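Local coordinates for histidine acid phosphatase (PDB 6RXD), which probably removes phosphate from inositol polyphosphates such as phytate, and from 2,3-bisphosphoglycerate, as a zinc-binding member of the histidine acid phosphatase family, at residues 242-247 with 332-337; 70-75 with 246-251; 304-309 with 343-348; 8-13 with 311-316. All blocks are in the same frame, centred on the assembly; numbering follows the deposited sequence.

Interaction 1: 242-247 with 332-337; sequences HDLLSQ and QYFQGA. With ZN (zinc ion), chain C.
Leu244 lays its methyl CD1 over one face of the Phe334 ring, displaced from the centre toward the rim. The CH-pi contact puts Leu244 CD1 3.5 Å from Phe334 CE1, and the other methyl, CD2, comes within 3.8 Å of Phe334 CZ, so both branches meet the CE1-CZ side of the ring. It is the first torsion, with CG anti to the backbone N (chi1 -176°), that sends the leucine's branch point off helix 235-245 in this direction. Phe334 stacks in turn with Tyr312, while Leu244 also packs on Ala305 and Phe345; the pair is thus part of the interior of the helical region.

Beside this greasy patch, Gln247 works as a polar bracket. Its NE2 donates to Tyr333 O at 2.8 Å, and also to Leu244 O of its own segment at 3.1 Å. Both acceptors lie close to the plane of the amide, and both bonds are nearly straight. At the other corner of the same amide, Gln247 OE1 accepts a hydrogen from a water 2.8 Å away, which donates to Gln332 O as well and accepts from Gln335 N. Earlier in the same segment, on helix 235-245, His242 NE2 binds zinc at 2.2 Å together with Glu251, while its ND1 is hydrogen-bonded to Glu301.

With two carbonyls on NE2 and a water on OE1, the Gln247 amide can hardly flip: turning it over would set its oxygen against the oxygens of Leu244 and Tyr333.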
# COMPACT_ATOMS: atom_id res chain seq x y z
N HIS A 242 -20.29 -2.49 -19.46
CA HIS A 242 -20.94 -2.01 -20.65
C HIS A 242 -21.32 -0.54 -20.52
O HIS A 242 -21.12 0.25 -21.44
CB HIS A 242 -22.19 -2.83 -20.94
CG HIS A 242 -22.91 -2.35 -22.15
ND1 HIS A 242 -22.49 -2.64 -23.43
CD2 HIS A 242 -23.98 -1.53 -22.29
CE1 HIS A 242 -23.29 -2.06 -24.30
NE2 HIS A 242 -24.20 -1.38 -23.63
N ASP A 243 -21.87 -0.18 -19.37
CA ASP A 243 -22.28 1.19 -19.08
C ASP A 243 -21.12 2.16 -19.29
O ASP A 243 -21.24 3.19 -19.98
CB ASP A 243 -22.77 1.27 -17.63
CG ASP A 243 -23.55 2.53 -17.34
OD1 ASP A 243 -24.70 2.65 -17.81
OD2 ASP A 243 -23.03 3.39 -16.61
N LEU A 244 -19.99 1.83 -18.70
CA LEU A 244 -18.81 2.68 -18.76
C LEU A 244 -18.37 2.89 -20.19
O LEU A 244 -18.14 4.02 -20.62
CB LEU A 244 -17.67 2.04 -17.97
CG LEU A 244 -16.42 2.90 -17.89
CD1 LEU A 244 -16.68 4.08 -16.94
CD2 LEU A 244 -15.22 2.07 -17.45
N LEU A 245 -18.26 1.80 -20.93
CA LEU A 245 -17.71 1.87 -22.28
C LEU A 245 -18.66 2.54 -23.26
O LEU A 245 -18.22 3.07 -24.28
CB LEU A 245 -17.34 0.47 -22.79
CG LEU A 245 -16.24 -0.25 -22.00
CD1 LEU A 245 -16.13 -1.69 -22.45
CD2 LEU A 245 -14.90 0.46 -22.18
N SER A 246 -19.95 2.53 -22.96
CA SER A 246 -20.93 3.09 -23.90
C SER A 246 -20.87 4.61 -23.99
O SER A 246 -21.47 5.20 -24.87
CB SER A 246 -22.35 2.62 -23.58
OG SER A 246 -22.77 3.14 -22.34
N GLN A 247 -20.12 5.24 -23.07
CA GLN A 247 -19.86 6.68 -23.12
C GLN A 247 -18.95 7.01 -24.28
O GLN A 247 -18.90 8.16 -24.74
CB GLN A 247 -19.10 7.13 -21.88
CG GLN A 247 -19.81 6.97 -20.58
CD GLN A 247 -18.96 7.47 -19.45
OE1 GLN A 247 -19.01 8.65 -19.08
NE2 GLN A 247 -18.14 6.59 -18.89
N GLN A 332 -13.27 12.17 -16.17
CA GLN A 332 -14.47 12.56 -16.90
C GLN A 332 -15.37 11.37 -17.27
O GLN A 332 -16.55 11.56 -17.56
CB GLN A 332 -14.11 13.28 -18.19
CG GLN A 332 -13.65 12.31 -19.26
CD GLN A 332 -13.24 13.02 -20.52
OE1 GLN A 332 -14.07 13.30 -21.37
NE2 GLN A 332 -11.95 13.30 -20.64
N TYR A 333 -14.81 10.16 -17.25
CA TYR A 333 -15.59 8.97 -17.59
C TYR A 333 -16.24 8.36 -16.36
O TYR A 333 -16.97 7.37 -16.46
CB TYR A 333 -14.71 7.90 -18.25
CG TYR A 333 -13.98 8.38 -19.48
CD1 TYR A 333 -14.69 8.85 -20.59
CD2 TYR A 333 -12.60 8.33 -19.55
CE1 TYR A 333 -14.02 9.29 -21.72
CE2 TYR A 333 -11.92 8.76 -20.69
CZ TYR A 333 -12.64 9.24 -21.76
OH TYR A 333 -11.99 9.67 -22.90
N PHE A 334 -15.99 8.96 -15.20
CA PHE A 334 -16.49 8.38 -13.95
C PHE A 334 -17.28 9.39 -13.11
O PHE A 334 -17.19 9.39 -11.88
CB PHE A 334 -15.32 7.81 -13.14
CG PHE A 334 -14.67 6.61 -13.80
CD1 PHE A 334 -15.15 5.33 -13.56
CD2 PHE A 334 -13.60 6.77 -14.67
CE1 PHE A 334 -14.56 4.22 -14.16
CE2 PHE A 334 -13.01 5.67 -15.29
CZ PHE A 334 -13.49 4.39 -15.02
N GLN A 335 -18.06 10.22 -13.80
CA GLN A 335 -18.85 11.28 -13.17
C GLN A 335 -20.31 10.87 -13.05
O GLN A 335 -20.79 10.05 -13.82
CB GLN A 335 -18.77 12.56 -14.01
CG GLN A 335 -17.37 13.13 -14.14
CD GLN A 335 -16.80 13.57 -12.81
OE1 GLN A 335 -17.35 14.45 -12.15
NE2 GLN A 335 -15.69 12.95 -12.41
N GLY A 336 -21.02 11.44 -12.07
CA GLY A 336 -22.43 11.15 -11.91
C GLY A 336 -22.72 9.68 -11.74
O GLY A 336 -22.10 9.01 -10.91
N ALA A 337 -23.65 9.17 -12.54
CA ALA A 337 -24.05 7.77 -12.44
C ALA A 337 -22.89 6.81 -12.71
O ALA A 337 -22.89 5.67 -12.25
CB ALA A 337 -25.23 7.48 -13.37
ZN ZN C . -25.65 0.19 -24.08
O HOH W 1 -18.79 10.24 -16.84

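Interaction 2: 70-75 with 246-251; sequences GGFKSE and SQIFTE. With ZN (zinc ion), chain C.
Phe72 and Phe249 sit opposite each other in a single antiparallel beta bridge between two loops, each of which runs straight into a helix. They form a non-hydrogen-bonded pair, their CA atoms 4.5 Å apart. The backbone bonds flank it: Thr250 N donates to Gly71 O at 2.9 Å, and Lys73 N to Ile248 O, also at 2.9 Å. Just beyond the bridge come two N-caps, Ser74 for helix 75-95 and Thr250 for helix 251-258, with Thr250 OG1 holding Phe253 N.

The apolar contacts gather on one side of the bridge. The Phe72 and Phe249 rings lie side by side, near parallel at 25° but slid apart, so they barely overlap; their centroids are 5.2 Å apart. Ile248 serves both with one methyl, its CG2 standing over the centre of the Phe249 ring and at the edge of the Phe72 ring, 3.6 Å from Phe72 CE1. Ala66 of helix 55-69 packs against both rings. An alanine in place of Phe72 would probably open a gap beside Ile248 CG2 and Phe249 CE1 and leave the Phe249 ring less firmly placed.

The long-reaching polar contact belongs to Lys73. Its chain, extended beyond CG, runs past the carbonyl of Phe249 to the start of the other loop, where NZ donates to Ser246 O at 2.6 Å. A water 2.8 Å from Lys73 NZ donates in turn to Glu251 OE2, and that same oxygen, Glu251 OE2, binds the zinc ion at 2.2 Å.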
# COMPACT_ATOMS: atom_id res chain seq x y z
N GLY A 70 -15.17 3.12 -37.33
CA GLY A 70 -16.25 4.05 -36.98
C GLY A 70 -16.95 3.65 -35.70
O GLY A 70 -18.18 3.76 -35.57
N GLY A 71 -16.16 3.20 -34.73
CA GLY A 71 -16.70 2.70 -33.47
C GLY A 71 -16.77 3.68 -32.31
O GLY A 71 -17.20 3.31 -31.22
N PHE A 72 -16.35 4.92 -32.52
CA PHE A 72 -16.52 5.93 -31.48
C PHE A 72 -17.88 6.61 -31.65
O PHE A 72 -18.41 6.70 -32.77
CB PHE A 72 -15.42 6.99 -31.55
CG PHE A 72 -14.10 6.53 -30.99
CD1 PHE A 72 -13.92 6.39 -29.62
CD2 PHE A 72 -13.05 6.19 -31.84
CE1 PHE A 72 -12.71 5.96 -29.10
CE2 PHE A 72 -11.84 5.76 -31.32
CZ PHE A 72 -11.67 5.65 -29.95
N LYS A 73 -18.43 7.10 -30.55
CA LYS A 73 -19.73 7.77 -30.60
C LYS A 73 -19.70 9.11 -31.33
O LYS A 73 -20.71 9.54 -31.91
CB LYS A 73 -20.33 7.92 -29.20
CG LYS A 73 -20.88 6.62 -28.65
CD LYS A 73 -22.02 6.86 -27.66
CE LYS A 73 -22.92 5.64 -27.52
NZ LYS A 73 -23.68 5.68 -26.24
N SER A 74 -18.55 9.77 -31.32
CA SER A 74 -18.37 11.02 -32.07
C SER A 74 -16.89 11.30 -32.32
O SER A 74 -16.02 10.67 -31.71
CB SER A 74 -18.98 12.21 -31.32
OG SER A 74 -18.17 12.60 -30.23
N GLU A 75 -16.62 12.24 -33.22
CA GLU A 75 -15.26 12.67 -33.52
C GLU A 75 -14.61 13.32 -32.31
O GLU A 75 -13.43 13.10 -32.05
CB GLU A 75 -15.26 13.65 -34.70
CG GLU A 75 -15.47 13.00 -36.04
CD GLU A 75 -14.25 12.24 -36.50
OE1 GLU A 75 -13.13 12.77 -36.34
OE2 GLU A 75 -14.40 11.12 -37.03
N SER A 246 -19.95 2.53 -22.96
CA SER A 246 -20.93 3.09 -23.90
C SER A 246 -20.87 4.61 -23.99
O SER A 246 -21.47 5.20 -24.87
CB SER A 246 -22.35 2.62 -23.58
OG SER A 246 -22.77 3.14 -22.34
N GLN A 247 -20.12 5.24 -23.07
CA GLN A 247 -19.86 6.68 -23.12
C GLN A 247 -18.95 7.01 -24.28
O GLN A 247 -18.90 8.16 -24.74
CB GLN A 247 -19.10 7.13 -21.88
CG GLN A 247 -19.81 6.97 -20.58
CD GLN A 247 -18.96 7.47 -19.45
OE1 GLN A 247 -19.01 8.65 -19.08
NE2 GLN A 247 -18.14 6.59 -18.89
N ILE A 248 -18.19 6.02 -24.71
CA ILE A 248 -17.12 6.24 -25.67
C ILE A 248 -17.40 5.52 -26.98
O ILE A 248 -17.22 6.09 -28.06
CB ILE A 248 -15.79 5.72 -25.08
CG1 ILE A 248 -15.43 6.50 -23.82
CG2 ILE A 248 -14.66 5.80 -26.11
CD1 ILE A 248 -14.63 5.68 -22.79
N PHE A 249 -17.84 4.27 -26.89
CA PHE A 249 -17.94 3.42 -28.07
C PHE A 249 -19.39 3.15 -28.43
O PHE A 249 -20.26 3.12 -27.55
CB PHE A 249 -17.25 2.07 -27.82
CG PHE A 249 -15.78 2.20 -27.51
CD1 PHE A 249 -14.85 2.36 -28.53
CD2 PHE A 249 -15.33 2.15 -26.19
CE1 PHE A 249 -13.49 2.48 -28.24
CE2 PHE A 249 -13.97 2.26 -25.89
CZ PHE A 249 -13.05 2.42 -26.91
N THR A 250 -19.65 2.91 -29.72
CA THR A 250 -21.01 2.63 -30.17
C THR A 250 -21.49 1.26 -29.73
O THR A 250 -20.70 0.36 -29.45
CB THR A 250 -21.15 2.69 -31.70
OG1 THR A 250 -20.39 1.62 -32.30
CG2 THR A 250 -20.67 4.02 -32.24
N GLU A 251 -22.81 1.09 -29.69
CA GLU A 251 -23.41 -0.20 -29.36
C GLU A 251 -22.95 -1.27 -30.32
O GLU A 251 -22.63 -2.39 -29.91
CB GLU A 251 -24.93 -0.09 -29.44
CG GLU A 251 -25.55 0.79 -28.38
CD GLU A 251 -25.34 0.27 -26.98
OE1 GLU A 251 -25.10 -0.95 -26.79
OE2 GLU A 251 -25.42 1.10 -26.07
ZN ZN C . -25.65 0.19 -24.08
O HOH W 2 -20.19 1.76 -34.98
O HOH W 3 -25.49 3.61 -26.11

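Interaction 3: 304-309 with 343-348; sequences AAMDLY and RMFAWA
Tyr309 presents the face of its ring to Phe345, and CB of Phe345 stands almost directly over the ring centre, 3.6 Å from the Tyr309 centroid. CG of Tyr309 is anti to the backbone N (chi1 174°), which carries CG, the root of the ring, off its helix toward the other one. The two side chains slide past each other in opposite directions, so it is a methylene, not a ring, that meets the tyrosine's face; the rings themselves are inclined at 55° with centroids 5.7 Å apart. The tyrosine's hydroxyl runs on past Phe345, and Tyr309 OH comes within 3.3 Å of Ala346 CB.

These are two helices of the helical region of a branch 2 histidine phosphatase, 301-317 and 339-357, and over the short segments they cross nearly perpendicularly, at -92°, with their axes 10.5 Å apart. No hydrogen bond joins the two segments; the contact is buried and rests on van der Waals, CH-pi and sulfur-aromatic packing. An alanine in place of Tyr309 would probably open a gap over Phe345 CB and leave Tyr9 O, which the tyrosine hydroxyl bonds, without that partner.

The Phe345 ring is touched by two more residues of helix 301-317. Met306 bends back at its second and third torsions and approaches obliquely in a Met-aromatic contact, SD lying 3.5 Å from Phe345 CD1. Ala305, one turn before Tyr309, meets the far end of the ring, with CB 4.1 Å from Phe345 CZ. From helix 235-245, Leu244 packs on this phenylalanine too.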
# COMPACT_ATOMS: atom_id res chain seq x y z
N ALA A 304 -11.91 -4.39 -21.10
CA ALA A 304 -11.69 -3.00 -21.51
C ALA A 304 -12.06 -2.02 -20.41
O ALA A 304 -11.32 -1.07 -20.14
CB ALA A 304 -12.45 -2.68 -22.80
N ALA A 305 -13.19 -2.26 -19.74
CA ALA A 305 -13.64 -1.36 -18.68
C ALA A 305 -12.70 -1.40 -17.48
O ALA A 305 -12.39 -0.35 -16.89
CB ALA A 305 -15.08 -1.68 -18.26
N MET A 306 -12.25 -2.59 -17.10
CA MET A 306 -11.33 -2.69 -15.98
C MET A 306 -9.99 -2.07 -16.33
O MET A 306 -9.34 -1.49 -15.46
CB MET A 306 -11.17 -4.15 -15.51
CG MET A 306 -12.39 -4.73 -14.79
SD MET A 306 -12.86 -3.86 -13.27
CE MET A 306 -11.27 -3.76 -12.46
N ASP A 307 -9.57 -2.16 -17.59
CA ASP A 307 -8.36 -1.47 -18.00
C ASP A 307 -8.53 0.05 -17.90
O ASP A 307 -7.62 0.75 -17.44
CB ASP A 307 -7.93 -1.87 -19.42
CG ASP A 307 -7.44 -3.30 -19.49
OD1 ASP A 307 -7.38 -3.95 -18.43
OD2 ASP A 307 -7.11 -3.76 -20.60
N LEU A 308 -9.70 0.54 -18.31
CA LEU A 308 -9.99 1.98 -18.24
C LEU A 308 -10.04 2.43 -16.78
O LEU A 308 -9.53 3.49 -16.43
CB LEU A 308 -11.31 2.32 -18.96
CG LEU A 308 -11.64 3.81 -19.09
CD1 LEU A 308 -10.49 4.51 -19.79
CD2 LEU A 308 -12.92 3.97 -19.90
N TYR A 309 -10.66 1.61 -15.93
CA TYR A 309 -10.68 1.90 -14.50
C TYR A 309 -9.27 1.93 -13.93
O TYR A 309 -8.94 2.79 -13.11
CB TYR A 309 -11.55 0.88 -13.75
CG TYR A 309 -11.49 1.06 -12.24
CD1 TYR A 309 -12.14 2.12 -11.62
CD2 TYR A 309 -10.79 0.16 -11.45
CE1 TYR A 309 -12.07 2.28 -10.24
CE2 TYR A 309 -10.73 0.32 -10.09
CZ TYR A 309 -11.37 1.37 -9.49
OH TYR A 309 -11.29 1.51 -8.12
N ARG A 343 -17.33 2.38 -8.34
CA ARG A 343 -17.51 1.69 -7.06
C ARG A 343 -17.58 0.18 -7.28
O ARG A 343 -17.02 -0.59 -6.50
CB ARG A 343 -18.78 2.21 -6.37
CG ARG A 343 -19.14 1.54 -5.06
CD ARG A 343 -20.48 2.06 -4.56
NE ARG A 343 -20.90 1.41 -3.32
CZ ARG A 343 -21.58 0.27 -3.28
NH1 ARG A 343 -21.91 -0.26 -2.11
NH2 ARG A 343 -21.94 -0.33 -4.41
N MET A 344 -18.25 -0.25 -8.35
CA MET A 344 -18.30 -1.68 -8.69
C MET A 344 -16.90 -2.21 -9.02
O MET A 344 -16.54 -3.31 -8.60
CB MET A 344 -19.23 -1.94 -9.88
CG MET A 344 -20.70 -1.66 -9.61
SD MET A 344 -21.34 -2.66 -8.27
CE MET A 344 -20.98 -4.31 -8.87
N PHE A 345 -16.13 -1.46 -9.80
CA PHE A 345 -14.79 -1.89 -10.19
C PHE A 345 -13.85 -1.91 -8.98
O PHE A 345 -13.01 -2.80 -8.85
CB PHE A 345 -14.23 -0.97 -11.28
CG PHE A 345 -15.12 -0.86 -12.49
CD1 PHE A 345 -15.81 -1.97 -12.95
CD2 PHE A 345 -15.30 0.36 -13.13
CE1 PHE A 345 -16.65 -1.87 -14.06
CE2 PHE A 345 -16.14 0.46 -14.24
CZ PHE A 345 -16.82 -0.66 -14.70
N ALA A 346 -14.01 -0.92 -8.10
CA ALA A 346 -13.26 -0.90 -6.85
C ALA A 346 -13.56 -2.12 -6.01
O ALA A 346 -12.67 -2.67 -5.38
CB ALA A 346 -13.58 0.38 -6.06
N TRP A 347 -14.82 -2.54 -5.97
CA TRP A 347 -15.15 -3.75 -5.21
C TRP A 347 -14.48 -4.95 -5.83
O TRP A 347 -13.93 -5.79 -5.11
CB TRP A 347 -16.66 -3.97 -5.16
CG TRP A 347 -17.02 -5.34 -4.69
CD1 TRP A 347 -16.88 -5.84 -3.42
CD2 TRP A 347 -17.62 -6.38 -5.47
NE1 TRP A 347 -17.34 -7.14 -3.37
CE2 TRP A 347 -17.80 -7.49 -4.62
CE3 TRP A 347 -18.00 -6.48 -6.81
CZ2 TRP A 347 -18.36 -8.69 -5.07
CZ3 TRP A 347 -18.56 -7.68 -7.25
CH2 TRP A 347 -18.73 -8.76 -6.38
N ALA A 348 -14.53 -5.06 -7.15
CA ALA A 348 -13.88 -6.18 -7.83
C ALA A 348 -12.38 -6.24 -7.48
O ALA A 348 -11.86 -7.33 -7.20
CB ALA A 348 -14.08 -6.07 -9.34

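Interaction 4: 8-13 with 311-316; sequences RYYSSK and LYIIAA
The N-terminal arm of the chain, running ahead of the first helix, is laid along the later turns of helix 301-317, with Tyr10 and Lys13 gripping Tyr312, Ile313, Ile314 and Ala316. Tyr10 fills the centre. Ala316 CB stands over one face of its ring, offset toward the rim and 3.5 Å from Tyr10 CZ, while the backbone N of Arg8 lies over the opposite face, so the ring is sandwiched between helix and arm. Ile313 CG2 sits near the ring plane at an edge and is 3.8 Å from Tyr10 CA.

Tyr312 crosses Tyr10 at about a right angle, side chain to side chain, and the two rings are tilted by 45°. Its hydroxyl supplies the one hydrogen bond between the segments: Tyr312 OH donates to Arg8 O at 2.5 Å, arriving in the carbonyl plane on a lone pair, and Arg8 O in turn lies at the edge of the Tyr312 ring.

Lys13 contributes its carbon chain. Lys13 CG is 3.8 Å from Ile313 CG1; beyond it a bend at chi2 (56°) turns CD aside, and Lys13 CE ends 3.7 Å from Ile314 CD1, the chain crossing both isoleucines. Ile313 has CG1 between the backbone N and the carbonyl carbon (chi1 68°), which sets that atom against the lysine.

Close by, Ser11 OG bonds Asp350 of helix 339-357, and Ser12 O bonds Arg44, the first residue of the Arg-His-Gly signature that marks the catalytic centre of histidine acid phosphatases.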
# COMPACT_ATOMS: atom_id res chain seq x y z
N ARG A 8 -12.59 9.66 -6.05
CA ARG A 8 -13.57 8.60 -5.68
C ARG A 8 -13.33 7.19 -6.20
O ARG A 8 -13.07 6.97 -7.39
CB ARG A 8 -14.98 8.94 -6.07
CG ARG A 8 -15.92 9.22 -4.95
CD ARG A 8 -17.26 9.46 -5.58
NE ARG A 8 -17.09 9.67 -7.02
CZ ARG A 8 -17.02 10.87 -7.60
NH1 ARG A 8 -17.12 11.97 -6.86
NH2 ARG A 8 -16.84 10.97 -8.91
N TYR A 9 -13.53 6.23 -5.31
CA TYR A 9 -13.39 4.81 -5.61
C TYR A 9 -12.08 4.49 -6.28
O TYR A 9 -12.03 3.89 -7.35
CB TYR A 9 -14.59 4.31 -6.42
CG TYR A 9 -15.89 4.77 -5.80
CD1 TYR A 9 -16.26 4.33 -4.54
CD2 TYR A 9 -16.73 5.63 -6.48
CE1 TYR A 9 -17.45 4.76 -3.96
CE2 TYR A 9 -17.92 6.05 -5.92
CZ TYR A 9 -18.28 5.62 -4.66
OH TYR A 9 -19.47 6.04 -4.10
N TYR A 10 -11.00 4.89 -5.63
CA TYR A 10 -9.66 4.62 -6.10
C TYR A 10 -9.10 3.30 -5.58
O TYR A 10 -8.00 2.91 -5.98
CB TYR A 10 -8.71 5.74 -5.65
CG TYR A 10 -8.95 7.10 -6.26
CD1 TYR A 10 -8.79 8.25 -5.49
CD2 TYR A 10 -9.26 7.25 -7.61
CE1 TYR A 10 -8.96 9.51 -6.03
CE2 TYR A 10 -9.44 8.52 -8.16
CZ TYR A 10 -9.28 9.64 -7.36
OH TYR A 10 -9.45 10.90 -7.90
N SER A 11 -9.83 2.62 -4.69
CA SER A 11 -9.35 1.36 -4.14
C SER A 11 -7.97 1.59 -3.51
O SER A 11 -7.70 2.66 -3.00
CB SER A 11 -9.32 0.26 -5.22
OG SER A 11 -8.82 -0.99 -4.74
N SER A 12 -7.09 0.60 -3.54
CA SER A 12 -5.78 0.76 -2.90
C SER A 12 -4.82 1.69 -3.67
O SER A 12 -3.65 1.82 -3.31
CB SER A 12 -5.12 -0.60 -2.64
OG SER A 12 -4.82 -1.21 -3.88
N LYS A 13 -5.32 2.34 -4.72
CA LYS A 13 -4.56 3.41 -5.38
C LYS A 13 -4.91 4.77 -4.79
O LYS A 13 -4.42 5.79 -5.25
CB LYS A 13 -4.84 3.44 -6.89
CG LYS A 13 -3.87 2.65 -7.75
CD LYS A 13 -3.75 1.21 -7.35
CE LYS A 13 -2.91 0.45 -8.38
NZ LYS A 13 -2.34 -0.81 -7.84
N LEU A 311 -6.62 2.85 -15.44
CA LEU A 311 -5.99 4.11 -15.84
C LEU A 311 -6.51 5.26 -15.00
O LEU A 311 -5.76 6.15 -14.62
CB LEU A 311 -6.18 4.38 -17.34
CG LEU A 311 -5.49 3.39 -18.29
CD1 LEU A 311 -5.67 3.88 -19.72
CD2 LEU A 311 -4.01 3.22 -17.96
N TYR A 312 -7.81 5.24 -14.71
CA TYR A 312 -8.43 6.25 -13.85
C TYR A 312 -7.79 6.30 -12.47
O TYR A 312 -7.49 7.39 -11.94
CB TYR A 312 -9.93 5.95 -13.75
CG TYR A 312 -10.68 6.60 -12.62
CD1 TYR A 312 -10.93 7.97 -12.60
CD2 TYR A 312 -11.19 5.83 -11.58
CE1 TYR A 312 -11.64 8.56 -11.57
CE2 TYR A 312 -11.90 6.40 -10.54
CZ TYR A 312 -12.12 7.77 -10.54
OH TYR A 312 -12.83 8.36 -9.51
N ILE A 313 -7.56 5.14 -11.87
CA ILE A 313 -7.00 5.16 -10.53
C ILE A 313 -5.51 5.50 -10.53
O ILE A 313 -5.03 6.18 -9.62
CB ILE A 313 -7.32 3.88 -9.74
CG1 ILE A 313 -6.60 2.67 -10.34
CG2 ILE A 313 -8.83 3.66 -9.70
CD1 ILE A 313 -6.94 1.34 -9.64
N ILE A 314 -4.77 5.04 -11.54
CA ILE A 314 -3.35 5.40 -11.61
C ILE A 314 -3.19 6.89 -11.95
O ILE A 314 -2.24 7.53 -11.51
CB ILE A 314 -2.58 4.49 -12.59
CG1 ILE A 314 -2.49 3.07 -12.04
CG2 ILE A 314 -1.16 4.98 -12.81
CD1 ILE A 314 -1.59 2.93 -10.81
N ALA A 315 -4.12 7.43 -12.73
CA ALA A 315 -4.10 8.86 -13.07
C ALA A 315 -4.13 9.71 -11.81
O ALA A 315 -3.47 10.74 -11.75
CB ALA A 315 -5.27 9.21 -13.95
N ALA A 316 -4.89 9.28 -10.80
CA ALA A 316 -4.93 10.02 -9.54
C ALA A 316 -3.56 10.02 -8.87
O ALA A 316 -3.17 11.01 -8.24
CB ALA A 316 -5.97 9.42 -8.60

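In the fold
From the N terminus, interaction 4 closes the longest loop, bringing the arm 8-13 to the helix at 311-316. Interaction 2 is nested inside it, joining 70-75 to 246-251, and finishes where interaction 1 starts: the two share Ser246 and Gln247, and each supplies one ligand of the same zinc ion. Interaction 1 then runs on to the loop 332-337, so it crosses interaction 4. Interaction 3 crosses both interactions 1 and 4, spanning 304-309 to 343-348 on helices 301-317 and 339-357. Helix 301-317 carries one side of interactions 3 and 4. The four contacts thus join the arm, the loops after helices 55-69 and 235-245, the loop 332-337 and the two crossing helices.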